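EscN (Escherichia coli O127:H6, PDB 2OBM) is a type III secretion system protein of the ATP synthase alpha/beta family, built round a nucleotide-binding domain of the P-loop NTPase kind. Local coordinates at residues S80-S85 / L246-A251; T147-A152 / L164-V169; D187-F192 / N229-D234. The protein carries 1 engineered substitution. All blocks are in the same frame, centred on the assembly; numbering follows the deposited sequence.

Contact 1: S80-S85 / L246-A251; sequences SGVGKS and LTRELA. With ADP (adenosine-5'-diphosphate), chain C.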
# COMPACT_ATOMS: atom_id res chain seq x y z
N SER A 80 2.77 -1.34 14.65
CA SER A 80 3.25 -0.02 15.03
C SER A 80 4.77 0.04 14.93
O SER A 80 5.44 -0.93 15.21
CB SER A 80 2.86 0.28 16.48
OG SER A 80 1.54 0.81 16.55
N GLY A 81 5.30 1.20 14.55
CA GLY A 81 6.75 1.43 14.61
C GLY A 81 7.63 0.55 13.73
O GLY A 81 8.73 0.15 14.14
N VAL A 82 7.18 0.26 12.50
CA VAL A 82 7.99 -0.49 11.55
C VAL A 82 8.19 0.25 10.23
O VAL A 82 8.47 -0.38 9.20
CB VAL A 82 7.40 -1.88 11.26
CG1 VAL A 82 7.35 -2.74 12.54
CG2 VAL A 82 6.01 -1.73 10.64
N GLY A 83 8.00 1.56 10.25
CA GLY A 83 8.18 2.39 9.05
C GLY A 83 7.03 2.43 8.05
O GLY A 83 7.23 2.83 6.90
N LYS A 84 5.83 2.05 8.46
CA LYS A 84 4.69 2.02 7.54
C LYS A 84 4.56 3.34 6.80
O LYS A 84 4.54 3.37 5.57
CB LYS A 84 3.39 1.67 8.27
CG LYS A 84 2.16 1.50 7.37
CD LYS A 84 1.28 2.75 7.42
CE LYS A 84 0.81 3.06 8.85
NZ LYS A 84 0.48 4.52 9.04
N SER A 85 4.50 4.44 7.56
CA SER A 85 4.30 5.77 6.99
C SER A 85 5.40 6.19 6.02
O SER A 85 5.12 6.73 4.96
CB SER A 85 4.17 6.80 8.12
OG SER A 85 3.01 6.51 8.89
N LEU A 246 5.48 -5.98 6.59
CA LEU A 246 6.57 -5.35 7.33
C LEU A 246 6.67 -5.98 8.71
O LEU A 246 5.66 -6.27 9.34
CB LEU A 246 6.37 -3.84 7.49
CG LEU A 246 5.90 -3.08 6.26
CD1 LEU A 246 5.77 -1.59 6.55
CD2 LEU A 246 6.80 -3.35 5.10
N THR A 247 7.90 -6.20 9.18
CA THR A 247 8.11 -6.85 10.46
C THR A 247 8.96 -6.04 11.43
O THR A 247 9.89 -5.33 11.03
CB THR A 247 8.76 -8.22 10.31
OG1 THR A 247 10.11 -8.04 9.86
CG2 THR A 247 7.99 -9.09 9.32
N ARG A 248 8.64 -6.19 12.70
CA ARG A 248 9.41 -5.58 13.77
C ARG A 248 10.84 -6.11 13.80
O ARG A 248 11.75 -5.37 14.14
CB ARG A 248 8.72 -5.81 15.11
CG ARG A 248 8.97 -4.70 16.10
CD ARG A 248 7.95 -4.73 17.23
NE ARG A 248 7.66 -3.37 17.69
CZ ARG A 248 6.60 -2.65 17.30
NH1 ARG A 248 5.70 -3.18 16.47
NH2 ARG A 248 6.42 -1.42 17.78
N GLU A 249 11.04 -7.37 13.43
CA GLU A 249 12.38 -7.93 13.38
C GLU A 249 13.30 -7.18 12.42
O GLU A 249 14.45 -6.89 12.75
CB GLU A 249 12.35 -9.43 13.02
CG GLU A 249 11.79 -10.34 14.12
CD GLU A 249 10.27 -10.23 14.28
OE1 GLU A 249 9.58 -9.90 13.28
OE2 GLU A 249 9.76 -10.49 15.40
N LEU A 250 12.80 -6.84 11.23
CA LEU A 250 13.63 -6.08 10.30
C LEU A 250 13.79 -4.63 10.73
O LEU A 250 14.89 -4.07 10.65
CB LEU A 250 13.13 -6.17 8.87
CG LEU A 250 13.35 -7.52 8.19
CD1 LEU A 250 12.54 -7.60 6.90
CD2 LEU A 250 14.84 -7.84 7.96
N ALA A 251 12.70 -4.02 11.20
CA ALA A 251 12.72 -2.62 11.60
C ALA A 251 13.65 -2.42 12.78
O ALA A 251 14.27 -1.36 12.92
CB ALA A 251 11.32 -2.11 11.92
PB ADP C . 5.65 4.51 11.52
O1B ADP C . 5.69 4.12 12.99
O2B ADP C . 4.93 3.64 10.52
O3B ADP C . 5.00 5.99 11.43
PA ADP C . 7.71 5.96 10.17
O1A ADP C . 7.26 5.76 8.74
O2A ADP C . 7.42 7.26 10.87
O3A ADP C . 7.19 4.72 11.06
O5' ADP C . 9.30 5.71 10.23
C5' ADP C . 9.92 5.45 11.49
C4' ADP C . 11.25 6.18 11.57
O4' ADP C . 12.30 5.27 11.23
C3' ADP C . 11.34 7.34 10.58
O3' ADP C . 11.09 8.60 11.20
C2' ADP C . 12.74 7.25 10.01
O2' ADP C . 13.68 8.06 10.75
C1' ADP C . 13.10 5.79 10.16
N9 ADP C . 12.79 5.13 8.87
C8 ADP C . 11.74 4.33 8.59
N7 ADP C . 11.77 3.91 7.30
C5 ADP C . 12.87 4.45 6.72
C6 ADP C . 13.51 4.42 5.38
N6 ADP C . 12.98 3.72 4.35
N1 ADP C . 14.65 5.13 5.22
C2 ADP C . 15.20 5.84 6.22
N3 ADP C . 14.67 5.91 7.46
C4 ADP C . 13.53 5.25 7.76
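The guanidinium group of Arg248 has the backbone of Ser80 as its neighbour. Ser80 N lies at its edge, in plane, and Ser80 O approaches obliquely. That oxygen is 2.6 Å from Arg248 NH1 and 2.8 Å from Arg248 NH2. Gly81 CA also comes to the group obliquely, near NH2.

Beside these polar groups sits Val82, the apolar centre of the contact. Its two methyls divide the work. CG1 lies beside the backbone N, anti to the carbonyl carbon (chi1 -62°), and rests on the first turn of the helix, with Val82 CG1 3.7 Å from Arg248 N. CG2 takes the crowded position between N and the carbonyl carbon. It meets the side chain of Leu246 at a slant, Val82 CG2 being 3.8 Å from Leu246 CB. Ala251 CB lies 3.7 Å from Val82 CA. Leu246 reaches further along the loop and places CD1 3.9 Å from Lys84 CA.

Thr247 is the N-cap of the helix, and its OG1 accepts from Leu250 N at 3.2 Å. The other side of the loop holds ADP: Ser85 N donates to ADP O2B at 3.1 Å, nearly straight at 165°. Lys84 turns its NZ to Asp167 and Glu107. Gly83, Lys84 and Ser85 fit a Walker A P-loop with ADP on its backbone amides.

Strand 73-78 runs into this loop, and helix 84-94 leaves it. Strand 242-245 pairs in parallel with 73-78 and runs into Leu246, whose side chain touches Ala78. The contact therefore joins the ends of two adjacent strands and brings helix 248-252 against the side of the probable P-loop facing away from ADP.

Contact 2: T147-A152 / L164-V169; sequences TATTIA and LMMDSV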
# COMPACT_ATOMS: atom_id res chain seq x y z
N THR A 147 -15.73 7.85 -0.10
CA THR A 147 -15.45 9.15 -0.68
C THR A 147 -14.19 9.05 -1.50
O THR A 147 -14.15 9.51 -2.64
CB THR A 147 -15.29 10.23 0.41
OG1 THR A 147 -16.56 10.49 1.00
CG2 THR A 147 -14.71 11.54 -0.14
N ALA A 148 -13.15 8.45 -0.92
CA ALA A 148 -11.85 8.31 -1.59
C ALA A 148 -11.92 7.45 -2.84
O ALA A 148 -11.31 7.77 -3.86
CB ALA A 148 -10.81 7.73 -0.61
N THR A 149 -12.62 6.32 -2.74
CA THR A 149 -12.82 5.43 -3.88
C THR A 149 -13.63 6.08 -5.01
O THR A 149 -13.32 5.94 -6.18
CB THR A 149 -13.56 4.14 -3.42
OG1 THR A 149 -12.87 3.59 -2.29
CG2 THR A 149 -13.64 3.09 -4.55
N THR A 150 -14.69 6.81 -4.65
CA THR A 150 -15.49 7.57 -5.64
C THR A 150 -14.65 8.63 -6.36
O THR A 150 -14.74 8.79 -7.57
CB THR A 150 -16.69 8.26 -4.98
OG1 THR A 150 -17.55 7.27 -4.41
CG2 THR A 150 -17.50 9.07 -5.98
N ILE A 151 -13.81 9.33 -5.61
CA ILE A 151 -12.94 10.33 -6.19
C ILE A 151 -11.91 9.71 -7.13
O ILE A 151 -11.60 10.29 -8.18
CB ILE A 151 -12.28 11.20 -5.11
CG1 ILE A 151 -13.34 12.08 -4.46
CG2 ILE A 151 -11.16 12.06 -5.71
CD1 ILE A 151 -12.88 12.78 -3.23
N ALA A 152 -11.40 8.54 -6.77
CA ALA A 152 -10.51 7.79 -7.65
C ALA A 152 -11.24 7.36 -8.92
O ALA A 152 -10.69 7.43 -10.00
CB ALA A 152 -9.93 6.56 -6.93
N LEU A 164 -4.99 4.63 -5.58
CA LEU A 164 -5.81 4.79 -4.39
C LEU A 164 -5.05 4.20 -3.21
O LEU A 164 -4.68 3.04 -3.22
CB LEU A 164 -7.15 4.08 -4.57
CG LEU A 164 -8.13 3.93 -3.39
CD1 LEU A 164 -8.61 5.28 -2.84
CD2 LEU A 164 -9.31 3.09 -3.86
N MET A 165 -4.80 5.02 -2.19
CA MET A 165 -4.05 4.57 -1.03
C MET A 165 -4.87 4.75 0.24
O MET A 165 -5.17 5.86 0.64
CB MET A 165 -2.70 5.31 -0.93
CG MET A 165 -1.88 4.93 0.31
SD MET A 165 -0.20 5.62 0.29
CE MET A 165 0.52 4.69 -1.06
N MET A 166 -5.24 3.65 0.87
CA MET A 166 -6.09 3.74 2.04
C MET A 166 -5.36 3.26 3.31
O MET A 166 -5.11 2.07 3.50
CB MET A 166 -7.38 2.96 1.82
CG MET A 166 -8.35 3.00 3.02
SD MET A 166 -9.80 1.99 2.70
CE MET A 166 -10.36 2.70 1.15
N ASP A 167 -5.04 4.22 4.17
CA ASP A 167 -4.38 3.99 5.44
C ASP A 167 -5.32 4.41 6.58
O ASP A 167 -5.28 5.57 6.99
CB ASP A 167 -3.09 4.83 5.47
CG ASP A 167 -2.16 4.45 6.60
OD1 ASP A 167 -2.22 3.30 7.09
OD2 ASP A 167 -1.35 5.31 6.99
N SER A 168 -6.12 3.48 7.13
CA SER A 168 -6.02 2.05 6.87
C SER A 168 -7.38 1.40 6.69
O SER A 168 -8.39 1.97 7.10
CB SER A 168 -5.35 1.36 8.06
OG SER A 168 -6.08 1.64 9.25
N VAL A 169 -7.41 0.20 6.11
CA VAL A 169 -8.68 -0.54 6.02
C VAL A 169 -9.09 -1.01 7.42
O VAL A 169 -10.27 -1.03 7.76
CB VAL A 169 -8.65 -1.70 4.98
CG1 VAL A 169 -7.77 -2.84 5.44
CG2 VAL A 169 -10.06 -2.21 4.70
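Leu164 carries this contact, and its two methyls go to neighbouring residues of the facing helix. CD1 lies against the backbone and side chain of Ala148: Leu164 CD1 is 3.8 Å from Ala148 O and 4.0 Å from Ala148 CB. Leu164 CD2 sits 3.9 Å from Thr149 OG1, the two side chains meeting at a slant. With CG anti to the backbone N (chi1 171°), both methyls are carried to these two residues. Ala152, one turn on, approaches the base of the same side chain, with Ala152 CB 4.4 Å from Leu164 CB. Met166 reaches the edge of the patch with its methyl, Met166 CE being 4.4 Å from Thr149 OG1. No hydrogen bond crosses, and all five residues are buried.

The polar atoms at this surface are satisfied within the helix. Thr149 OG1 bonds to Ala145 O, one turn back. Ala148 O accepts from Ala152 N at 3.0 Å. Ala148 and Ala152 face the strand; the axes of the helix and strand segments are 9.1 Å apart and nearly antiparallel, at 172°. The strand is held by backbone bonds to strands 99-105 and 214-222. Met165 points to the other face of the sheet, where its side chain packs on helix 84-94. At the strand end, Asp167 OD1 is hydrogen-bonded to Thr220 OG1. A cis peptide follows it, and Ser168 OG caps the next helix at Arg171 N.

Strand 127-132, helix 138-156 and strand 161-167 form a beta-alpha-beta crossover that passes over strand 99-105. Asp167, ending a hydrophobic strand of the parallel part of the sheet, is consistent with the Walker B position of P-loop NTPases.

Contact 3: D187-F192 / N229-D234; sequences DVRGGF and NDPIGD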
# COMPACT_ATOMS: atom_id res chain seq x y z
N ASP A 187 -22.94 -8.51 17.18
CA ASP A 187 -21.60 -9.02 16.99
C ASP A 187 -21.69 -10.38 16.29
O ASP A 187 -22.33 -11.29 16.81
CB ASP A 187 -20.96 -9.17 18.38
CG ASP A 187 -19.57 -9.77 18.34
OD1 ASP A 187 -19.07 -10.13 17.25
OD2 ASP A 187 -18.96 -9.88 19.44
N VAL A 188 -21.06 -10.53 15.12
CA VAL A 188 -21.01 -11.86 14.51
C VAL A 188 -19.64 -12.54 14.65
O VAL A 188 -19.56 -13.71 15.00
CB VAL A 188 -21.52 -11.92 13.03
CG1 VAL A 188 -20.66 -11.09 12.09
CG2 VAL A 188 -21.58 -13.38 12.56
N ARG A 189 -18.57 -11.79 14.39
CA ARG A 189 -17.22 -12.31 14.53
C ARG A 189 -16.27 -11.20 14.99
O ARG A 189 -16.16 -10.15 14.35
CB ARG A 189 -16.74 -12.95 13.21
CG ARG A 189 -15.40 -13.69 13.31
CD ARG A 189 -15.08 -14.58 12.09
NE ARG A 189 -13.64 -14.89 12.00
CZ ARG A 189 -12.89 -14.74 10.90
NH1 ARG A 189 -13.43 -14.29 9.77
NH2 ARG A 189 -11.59 -15.03 10.93
N GLY A 190 -15.63 -11.43 16.14
CA GLY A 190 -14.61 -10.54 16.68
C GLY A 190 -15.07 -9.14 17.07
O GLY A 190 -14.27 -8.21 17.10
N GLY A 191 -16.35 -8.98 17.36
CA GLY A 191 -16.87 -7.66 17.66
C GLY A 191 -17.49 -6.96 16.46
O GLY A 191 -18.22 -5.97 16.63
N PHE A 192 -17.22 -7.48 15.27
CA PHE A 192 -17.71 -6.88 14.03
C PHE A 192 -19.06 -7.44 13.60
O PHE A 192 -19.25 -8.64 13.59
CB PHE A 192 -16.70 -7.09 12.89
CG PHE A 192 -15.38 -6.40 13.11
CD1 PHE A 192 -15.20 -5.06 12.75
CD2 PHE A 192 -14.31 -7.08 13.69
CE1 PHE A 192 -14.00 -4.41 12.97
CE2 PHE A 192 -13.10 -6.44 13.89
CZ PHE A 192 -12.95 -5.09 13.53
N ASN A 229 -7.19 -12.59 17.11
CA ASN A 229 -7.56 -12.71 15.71
C ASN A 229 -8.14 -11.41 15.16
O ASN A 229 -8.86 -10.71 15.86
CB ASN A 229 -8.58 -13.83 15.52
CG ASN A 229 -9.09 -13.94 14.08
OD1 ASN A 229 -8.36 -14.35 13.18
ND2 ASN A 229 -10.35 -13.61 13.88
N ASP A 230 -7.82 -11.11 13.91
CA ASP A 230 -8.42 -9.97 13.21
C ASP A 230 -9.20 -10.51 12.02
O ASP A 230 -8.62 -10.81 10.98
CB ASP A 230 -7.32 -8.99 12.77
CG ASP A 230 -7.80 -7.93 11.79
OD1 ASP A 230 -9.03 -7.75 11.63
OD2 ASP A 230 -6.93 -7.28 11.16
N PRO A 231 -10.51 -10.67 12.17
CA PRO A 231 -11.29 -11.21 11.06
C PRO A 231 -11.35 -10.27 9.85
O PRO A 231 -11.69 -10.71 8.77
CB PRO A 231 -12.67 -11.43 11.68
CG PRO A 231 -12.73 -10.50 12.81
CD PRO A 231 -11.35 -10.42 13.36
N ILE A 232 -11.03 -9.00 10.03
CA ILE A 232 -10.99 -8.08 8.89
C ILE A 232 -9.75 -8.35 8.02
O ILE A 232 -9.85 -8.45 6.79
CB ILE A 232 -11.05 -6.60 9.32
CG1 ILE A 232 -12.36 -6.32 10.09
CG2 ILE A 232 -10.89 -5.67 8.09
CD1 ILE A 232 -13.61 -6.33 9.22
N GLY A 233 -8.60 -8.46 8.67
CA GLY A 233 -7.36 -8.88 8.01
C GLY A 233 -7.52 -10.21 7.29
O GLY A 233 -7.03 -10.37 6.18
N ASP A 234 -8.21 -11.15 7.92
CA ASP A 234 -8.47 -12.44 7.27
C ASP A 234 -9.16 -12.25 5.94
O ASP A 234 -8.70 -12.75 4.93
CB ASP A 234 -9.30 -13.38 8.16
CG ASP A 234 -8.54 -13.84 9.40
OD1 ASP A 234 -7.33 -13.50 9.54
OD2 ASP A 234 -9.15 -14.53 10.25
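Arg189 lies flat over Pro231, and the two side chains slide past each other in opposite directions. Pro231 CB stands over the centre of one guanidinium face, 3.4 Å from Arg189 CZ. The arginine chain is extended, with CG anti to the backbone N (chi1 -173°), and so spans the proline to reach Asp234. That carboxylate comes to the guanidinium edge. Arg189 NH2 and Asp234 OD2 form a salt bridge at 2.6 Å, with the planes 31° apart. The hydrogen bond within it is bent and weak. Arg189 NH1 turns to Glu235, one residue further along the same helix.

Phe192 turns a face of its ring to Ile232, the next residue of the helix. Ile232 CG1 sits over the centre of the ring, 13° off the normal, 3.7 Å from the nearest ring atom, Phe192 CZ. This is a CH-pi contact, and the two side chains cross at about a right angle. Pro231 lies between the Arg189 guanidinium and the Phe192 ring, its CG 3.9 Å from Phe192 CD2. Arg189 O lies in the plane of the ring, at its edge. A type I' turn from Arg189 to Phe192, with a classic beta bulge at Val188 and Arg189, brings both side chains to the same helix end. There Asp230 is the N-cap, its OD1 accepting from Gly233 N at 3.1 Å. Helices 169-182 and 194-204 pack against Phe192 as well.

Asn229 OD1 faces Asp234 OD2, and Asn229 ND2 faces Arg189 NH2. These like-to-like approaches make the modelled amide orientation doubtful. A calcium ion lies about 3 Å from the side chain of Asn229. The contact thus pairs an apolar inner half with a charged outer part, where Asp234 and Glu235 share one arginine.

All three contacts lie in the nucleotide-binding domain. Along the chain, contact 1 closes a long loop that holds contacts 2 and 3 in series. The centres are 22 to 23 Å apart, with contacts 1 and 2 on opposite sides of the chain's centre. Contacts 1 and 2 share the mixed sheet and meet directly: Lys84 NZ of the P-loop is 2.9 Å from Asp167 OD2 at the end of strand 161-167. Contact 3 touches neither, though its nearest atoms are about 5 Å from contact 2. Helix 169-182, which follows strand 161-167, packs on Phe192. Strands of one sheet connect the ADP site with contact 2; contact 3 lies further out, on helix 231-239 and the loop before helix 194-204.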